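Long-range contact in ComZ (Thermus thermophilus, PDB 6QVI), which probably serves as a DNA receptor at the tip of the pilus during natural competence, joining a pseudopilin-like domain to a beta-solenoid domain: residues N430-F435 with N503-L508. Sequence-based numbering, arbitrary orientation.
Sequences NHALGF and NRPALL
A strand of the beta-solenoid is covered here on one face by a connecting loop: 432-437 runs parallel to 398-406 and 451-454, whereas 503-508 belongs to the link between strands 491-496 and 517-529. The single hydrogen bond across the contact lies just before the strand, where N503 ND2 donates to N430 O at 2.7 Å. Its N-H points fairly straight at the acceptor (155°), and N430 O lies close to the amide plane of N503. The carbonyl, however, is met from above: ND2 sits 54° out of the carbonyl plane, and so not on a lone pair. The same ND2 rests against N430 CB (3.7 Å). N503 reaches the N430 carbonyl with CG anti to the backbone N (chi1 -171°), although the residue is poorly ordered.

Further along, the contact becomes apolar. P505 meets the strand with CD and CG, CD lying 4.4 Å from A432 CB and CG 4.0 Å from G434 N. Because G434 carries no side chain, its backbone is open to the loop, and L508 CD2 comes within 4.3 Å of G434 CA.

Neighbouring strands hold the strand side of the contact in place. Backbone hydrogen bonds between G434 and both A399 and L401, and between F435 and both P451 and Y453, fix it between its solenoid neighbours. H431 and F435 turn away from the loop, F435 touching L419 and H431 bonding through ND1 to G426 O and through NE2 to A391 N. P505 and L508 also rest on T400 of the adjoining strand. They sit at the two ends of a type I beta turn, closed by L508 N donating to P505 O at 3.1 Å.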
loop_
_atom_site.group_PDB
_atom_site.type_symbol
_atom_site.label_atom_id
_atom_site.label_comp_id
_atom_site.label_asym_id
_atom_site.label_seq_id
_atom_site.Cartn_x
_atom_site.Cartn_y
_atom_site.Cartn_z
ATOM N N ASN A 430 -3.727 4.579 13.693
ATOM C CA ASN A 430 -4.082 3.440 14.453
ATOM C C ASN A 430 -5.594 3.484 14.583
ATOM O O ASN A 430 -6.099 2.758 15.396
ATOM C CB ASN A 430 -3.472 3.520 15.829
ATOM C CG ASN A 430 -1.992 3.253 15.819
ATOM O OD1 ASN A 430 -1.393 3.120 14.768
ATOM N ND2 ASN A 430 -1.397 3.169 16.993
ATOM N N HIS A 431 -6.314 4.185 13.737
ATOM C CA HIS A 431 -7.743 4.222 13.841
ATOM C C HIS A 431 -8.188 4.743 12.527
ATOM O O HIS A 431 -8.125 5.920 12.288
ATOM C CB HIS A 431 -8.117 5.207 14.901
ATOM C CG HIS A 431 -9.578 5.396 15.042
ATOM N ND1 HIS A 431 -10.118 6.519 15.615
ATOM C CD2 HIS A 431 -10.615 4.613 14.685
ATOM C CE1 HIS A 431 -11.430 6.416 15.609
ATOM N NE2 HIS A 431 -11.756 5.273 15.047
ATOM N N ALA A 432 -8.653 3.867 11.663
ATOM C CA ALA A 432 -9.031 4.295 10.344
ATOM C C ALA A 432 -10.326 3.740 9.838
ATOM O O ALA A 432 -10.680 2.620 10.101
ATOM C CB ALA A 432 -7.934 3.906 9.392
ATOM N N LEU A 433 -11.022 4.549 9.073
ATOM C CA LEU A 433 -12.270 4.122 8.455
ATOM C C LEU A 433 -12.064 4.189 6.955
ATOM O O LEU A 433 -11.656 5.227 6.424
ATOM C CB LEU A 433 -13.441 5.009 8.874
ATOM C CG LEU A 433 -14.765 4.651 8.212
ATOM C CD1 LEU A 433 -15.092 3.214 8.535
ATOM C CD2 LEU A 433 -15.872 5.601 8.678
ATOM N N GLY A 434 -12.302 3.079 6.282
ATOM C CA GLY A 434 -12.088 3.002 4.856
ATOM C C GLY A 434 -13.385 3.101 4.086
ATOM O O GLY A 434 -14.448 2.721 4.573
ATOM N N PHE A 435 -13.283 3.554 2.842
ATOM C CA PHE A 435 -14.467 3.724 2.015
ATOM C C PHE A 435 -14.237 3.078 0.663
ATOM O O PHE A 435 -13.311 3.459 -0.065
ATOM C CB PHE A 435 -14.801 5.200 1.865
ATOM C CG PHE A 435 -15.288 5.812 3.138
ATOM C CD1 PHE A 435 -16.649 5.878 3.409
ATOM C CD2 PHE A 435 -14.384 6.268 4.095
ATOM C CE1 PHE A 435 -17.103 6.410 4.585
ATOM C CE2 PHE A 435 -14.838 6.800 5.273
ATOM C CZ PHE A 435 -16.205 6.878 5.518
ATOM N N ASN A 503 -4.268 -3.356 11.666
ATOM C CA ASN A 503 -5.129 -2.206 11.923
ATOM C C ASN A 503 -5.293 -1.351 10.654
ATOM O O ASN A 503 -5.393 -0.122 10.708
ATOM C CB ASN A 503 -4.574 -1.387 13.107
ATOM C CG ASN A 503 -5.508 -0.300 13.571
ATOM O OD1 ASN A 503 -6.565 -0.072 12.979
ATOM N ND2 ASN A 503 -5.125 0.381 14.634
ATOM N N ARG A 504 -5.311 -2.013 9.501
ATOM C CA ARG A 504 -5.636 -1.513 8.168
ATOM C C ARG A 504 -6.973 -2.084 7.741
ATOM O O ARG A 504 -7.154 -3.303 7.868
ATOM C CB ARG A 504 -4.557 -1.959 7.197
ATOM C CG ARG A 504 -4.831 -1.795 5.736
ATOM C CD ARG A 504 -3.566 -1.402 4.989
ATOM N NE ARG A 504 -3.738 -1.650 3.560
ATOM C CZ ARG A 504 -4.294 -0.795 2.702
ATOM N NH1 ARG A 504 -4.751 0.393 3.109
ATOM N NH2 ARG A 504 -4.403 -1.130 1.423
ATOM N N PRO A 505 -7.913 -1.291 7.182
ATOM C CA PRO A 505 -9.216 -1.871 6.839
ATOM C C PRO A 505 -9.065 -3.101 5.957
ATOM O O PRO A 505 -8.633 -3.006 4.801
ATOM C CB PRO A 505 -9.927 -0.728 6.107
ATOM C CG PRO A 505 -9.332 0.503 6.676
ATOM C CD PRO A 505 -7.893 0.171 6.978
ATOM N N ALA A 506 -9.435 -4.260 6.521
ATOM C CA ALA A 506 -9.250 -5.542 5.848
ATOM C C ALA A 506 -9.881 -5.552 4.453
ATOM O O ALA A 506 -9.361 -6.217 3.536
ATOM C CB ALA A 506 -9.825 -6.674 6.704
ATOM N N LEU A 507 -11.024 -4.863 4.260
ATOM C CA LEU A 507 -11.668 -5.096 2.978
ATOM C C LEU A 507 -11.247 -4.090 1.904
ATOM O O LEU A 507 -11.814 -4.091 0.801
ATOM C CB LEU A 507 -13.191 -5.138 3.133
ATOM C CG LEU A 507 -13.728 -6.181 4.122
ATOM C CD1 LEU A 507 -15.256 -5.925 4.243
ATOM C CD2 LEU A 507 -13.405 -7.650 3.832
ATOM N N LEU A 508 -10.183 -3.384 2.129
ATOM C CA LEU A 508 -9.573 -2.519 1.138
ATOM C C LEU A 508 -8.513 -3.306 0.356
ATOM O O LEU A 508 -8.091 -4.378 0.778
ATOM C CB LEU A 508 -8.920 -1.332 1.843
ATOM C CG LEU A 508 -9.708 -0.056 2.079
ATOM C CD1 LEU A 508 -9.694 0.838 0.845
ATOM C CD2 LEU A 508 -11.122 -0.407 2.468
#